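Local atomic coordinates of type I site-specific restriction-modification system, R (Restriction) subunit (Vibrio vulnificus, PDB entry 3H1T), a protein that probably hydrolyses ATP to drive DNA translocation and cleavage, as the HsdR subunit of a type I restriction enzyme, here a fragment with nuclease-like and helicase-like domains. Residues I308-H312 with D345-T349; T340-E344 with D567-D571. All coordinates share one frame; numbering follows the deposited sequence.

Contact 1 starts at the end of strand 305-308 and contact 2 in the loop after its neighbour 333-338 in the first RecA-like sheet; their centres lie about 13 Å apart. Contact 1 joins the DECH box (motif II, Walker B) to residues 345-349, which run into helix 347-352. Contact 2 ties the loop that begins at the last residue of the TAT sequence of motif III to 567-571, in the second RecA-like domain. They meet at Asn346, whose ND2 lies 2.6 Å from Pro341 O and 2.8 Å from Thr340 OG1, both probable hydrogen bonds. Helix 530-537, which carries the start of motif VI, touches both, consistent with a place beside the interdomain ATP cleft of SF2 helicases.

Contact 1: residues I308-H312 with D345-T349; sequences IDECH and DNRDT
His312 lays its imidazole against Asn346, whose OD1 sits 3.3 Å above one ring face, offset toward the rim. Ring and amide planes are turned 70° apart, and although ND1 and OD1 are 3.4 Å apart, the angle is too poor for a hydrogen bond. With CG anti to the backbone N (chi1 -171°), the ring extends toward 345-349 and brings CE1 to 2.9 Å from Asp345 O. That is short for carbon against oxygen, and since residues 313-321 are not modelled, the value is best read with caution. Next to His312 in the chain, Cys311 CB packs on Thr349 CG2 at 3.8 Å, a small buried apolar touch beside Leu202. Second-shell bonds fix the polar groups. Asn346 gives its ND2 to Pro341 O and Thr340 OG1, which leaves OD1 facing the ring; Asp345 OD2 is bonded to Ser531 of helix 530-537. Glu310 of the DECH box receives His312 N at OE2 (2.8 Å) through its anti lone pair. No clear hydrogen bond spans the two segments, which implies that the contact rests largely on packing and close polar approaches, while the Glu310 carboxylate is bonded to the TAT residues Thr338 and Ala339.

Contact 2: residues T340-E344 with D567-D571; sequences TPLRE and DPDFD
Arg343 grips the carboxylate of Asp567 side-on, NE and NH2 together. NE reaches Asp567 OD2 at 2.8 Å from above the carboxylate plane, while NH2 meets the syn lone pair of Asp567 OD1 at 2.9 Å and is shared with OD2. The pairing is not coplanar: guanidinium and carboxylate are 48° apart, and the NE bond is bent to 137°. Beside this salt bridge, Pro341 CD stands 3.6 Å from the centroid of the Phe570 ring, 10° off its normal, a CH-pi contact over the face. Pro341 CG in turn lies 3.4 Å above the centre of the guanidinium plane, so neighbouring atoms of one proline ring cover both the cation and the aromatic face.

Next come the groups that hold these in place. The Arg343 chain bends at chi2, and NH1 turns back to Leu342 O at 2.9 Å, fixing the guanidinium's rotation. Asp567 is the N-cap of helix 568-571; its OD1 accepts a weak bond from Phe570 N. Farther out, Lys534 of helix 530-537 forms salt bridges with both Asp567 OD2 and Asp571 OD1.

Two cations thus converge on one buried carboxylate at a helix N-terminus, which would probably keep Asp567 ionised, and the loop that begins at the end of the TAT sequence is joined to the second RecA-like domain by charge and apolar packing together.

Contact 1: residues I308-H312 with D345-T349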
# COMPACT_ATOMS: atom_id res chain seq x y z
N ILE A 308 -11.55 2.24 9.71
CA ILE A 308 -11.35 3.55 9.10
C ILE A 308 -10.39 3.53 7.92
O ILE A 308 -9.25 3.08 8.04
CB ILE A 308 -10.83 4.54 10.15
CG1 ILE A 308 -11.79 4.55 11.34
CG2 ILE A 308 -10.68 5.94 9.52
CD1 ILE A 308 -11.29 5.31 12.52
N ASP A 309 -10.87 4.03 6.79
CA ASP A 309 -10.10 4.09 5.55
C ASP A 309 -8.77 4.81 5.72
O ASP A 309 -7.73 4.30 5.31
CB ASP A 309 -10.93 4.78 4.47
CG ASP A 309 -10.43 4.50 3.05
OD1 ASP A 309 -10.64 3.36 2.57
OD2 ASP A 309 -9.84 5.42 2.42
N GLU A 310 -8.80 6.01 6.31
CA GLU A 310 -7.60 6.82 6.57
C GLU A 310 -7.78 7.58 7.87
O GLU A 310 -8.69 8.39 8.00
CB GLU A 310 -7.32 7.82 5.44
CG GLU A 310 -6.22 8.87 5.77
CD GLU A 310 -4.84 8.26 6.05
OE1 GLU A 310 -4.27 7.59 5.16
OE2 GLU A 310 -4.32 8.46 7.17
N CYS A 311 -6.87 7.33 8.81
CA CYS A 311 -6.91 7.95 10.13
C CYS A 311 -6.38 9.38 10.22
O CYS A 311 -6.67 10.09 11.18
CB CYS A 311 -6.17 7.06 11.12
SG CYS A 311 -6.87 5.40 11.22
N HIS A 312 -5.60 9.81 9.24
CA HIS A 312 -5.07 11.16 9.29
C HIS A 312 -5.69 12.04 8.19
O HIS A 312 -6.86 12.43 8.28
CB HIS A 312 -3.55 11.15 9.15
CG HIS A 312 -2.91 12.48 9.39
ND1 HIS A 312 -2.60 12.95 10.65
CD2 HIS A 312 -2.55 13.46 8.53
CE1 HIS A 312 -2.07 14.15 10.56
NE2 HIS A 312 -2.03 14.49 9.28
N ASP A 345 3.78 15.43 11.42
CA ASP A 345 2.39 15.90 11.39
C ASP A 345 1.42 14.79 11.82
O ASP A 345 0.25 15.03 12.12
CB ASP A 345 2.08 16.36 9.96
CG ASP A 345 2.13 15.21 8.94
OD1 ASP A 345 2.94 14.27 9.14
OD2 ASP A 345 1.37 15.25 7.95
N ASN A 346 1.97 13.59 11.89
CA ASN A 346 1.27 12.33 12.18
C ASN A 346 1.01 11.80 13.60
O ASN A 346 0.11 10.96 13.79
CB ASN A 346 2.02 11.22 11.42
CG ASN A 346 1.21 10.68 10.27
OD1 ASN A 346 0.20 11.28 9.87
ND2 ASN A 346 1.65 9.55 9.71
N ARG A 347 1.79 12.23 14.58
CA ARG A 347 1.70 11.74 15.96
C ARG A 347 0.35 11.43 16.65
O ARG A 347 0.22 10.36 17.29
CB ARG A 347 2.54 12.63 16.83
CG ARG A 347 3.89 12.88 16.18
CD ARG A 347 4.96 13.01 17.20
NE ARG A 347 6.08 13.82 16.71
CZ ARG A 347 7.11 13.36 16.00
NH1 ARG A 347 7.20 12.07 15.67
NH2 ARG A 347 8.08 14.20 15.65
N ASP A 348 -0.64 12.32 16.55
CA ASP A 348 -1.91 12.02 17.22
C ASP A 348 -2.55 10.72 16.74
O ASP A 348 -3.25 10.03 17.51
CB ASP A 348 -2.90 13.18 17.07
CG ASP A 348 -2.53 14.37 17.94
OD1 ASP A 348 -1.61 14.23 18.78
OD2 ASP A 348 -3.17 15.45 17.78
N THR A 349 -2.33 10.37 15.49
CA THR A 349 -2.88 9.13 14.97
C THR A 349 -2.23 7.94 15.63
O THR A 349 -2.92 7.00 16.04
CB THR A 349 -2.69 9.03 13.46
OG1 THR A 349 -3.65 9.88 12.83
CG2 THR A 349 -2.90 7.60 12.98

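Contact 2: residues T340-E344 with D567-D571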
# COMPACT_ATOMS: atom_id res chain seq x y z
N THR A 340 0.56 6.86 5.64
CA THR A 340 1.84 7.48 5.95
C THR A 340 2.32 6.98 7.32
O THR A 340 1.51 6.77 8.22
CB THR A 340 1.71 9.03 5.93
OG1 THR A 340 0.90 9.46 7.02
CG2 THR A 340 1.02 9.47 4.64
N PRO A 341 3.64 6.77 7.48
CA PRO A 341 4.19 6.29 8.75
C PRO A 341 4.29 7.41 9.78
O PRO A 341 4.06 8.57 9.47
CB PRO A 341 5.55 5.77 8.34
CG PRO A 341 5.98 6.80 7.35
CD PRO A 341 4.72 6.97 6.50
N LEU A 342 4.63 7.06 11.02
CA LEU A 342 4.75 8.04 12.09
C LEU A 342 5.83 9.07 11.75
O LEU A 342 7.01 8.73 11.66
CB LEU A 342 5.14 7.37 13.41
CG LEU A 342 4.78 8.11 14.71
CD1 LEU A 342 5.61 7.55 15.83
CD2 LEU A 342 5.04 9.61 14.58
N ARG A 343 5.41 10.32 11.57
CA ARG A 343 6.33 11.40 11.25
C ARG A 343 5.94 12.63 12.08
O ARG A 343 5.29 12.48 13.12
CB ARG A 343 6.30 11.70 9.74
CG ARG A 343 6.81 10.53 8.86
CD ARG A 343 8.30 10.26 9.11
NE ARG A 343 8.90 9.29 8.20
CZ ARG A 343 9.06 8.00 8.47
NH1 ARG A 343 8.66 7.50 9.63
NH2 ARG A 343 9.62 7.19 7.57
N GLU A 344 6.28 13.84 11.65
CA GLU A 344 5.97 15.03 12.44
C GLU A 344 4.53 15.53 12.52
O GLU A 344 4.10 16.03 13.57
CB GLU A 344 6.86 16.18 12.00
CG GLU A 344 8.33 15.93 12.29
CD GLU A 344 9.17 17.17 12.11
OE1 GLU A 344 9.19 17.73 10.99
OE2 GLU A 344 9.81 17.58 13.10
N ASP A 567 12.47 10.85 2.50
CA ASP A 567 12.21 9.81 3.48
C ASP A 567 12.62 8.45 2.91
O ASP A 567 11.80 7.71 2.39
CB ASP A 567 10.71 9.80 3.80
CG ASP A 567 10.36 8.92 4.97
OD1 ASP A 567 11.24 8.14 5.39
OD2 ASP A 567 9.22 9.00 5.46
N PRO A 568 13.91 8.11 3.01
CA PRO A 568 14.43 6.84 2.50
C PRO A 568 13.90 5.59 3.20
O PRO A 568 13.76 4.53 2.59
CB PRO A 568 15.94 7.01 2.67
CG PRO A 568 16.12 8.50 2.64
CD PRO A 568 15.01 8.94 3.52
N ASP A 569 13.59 5.72 4.48
CA ASP A 569 13.08 4.58 5.24
C ASP A 569 11.75 4.09 4.69
O ASP A 569 11.57 2.90 4.50
CB ASP A 569 12.94 4.94 6.72
CG ASP A 569 14.28 5.12 7.40
OD1 ASP A 569 15.30 4.65 6.84
OD2 ASP A 569 14.34 5.72 8.49
N PHE A 570 10.83 5.00 4.42
CA PHE A 570 9.54 4.62 3.89
C PHE A 570 9.51 4.59 2.36
O PHE A 570 8.84 3.74 1.76
CB PHE A 570 8.45 5.57 4.40
CG PHE A 570 7.05 5.06 4.19
CD1 PHE A 570 6.51 4.11 5.05
CD2 PHE A 570 6.30 5.49 3.11
CE1 PHE A 570 5.24 3.61 4.84
CE2 PHE A 570 5.02 4.99 2.89
CZ PHE A 570 4.50 4.05 3.76
N ASP A 571 10.26 5.50 1.73
CA ASP A 571 10.25 5.56 0.27
C ASP A 571 11.44 4.94 -0.45
O ASP A 571 11.35 4.67 -1.64
CB ASP A 571 10.15 7.01 -0.23
CG ASP A 571 9.25 7.87 0.63
OD1 ASP A 571 8.25 7.33 1.18
OD2 ASP A 571 9.54 9.08 0.75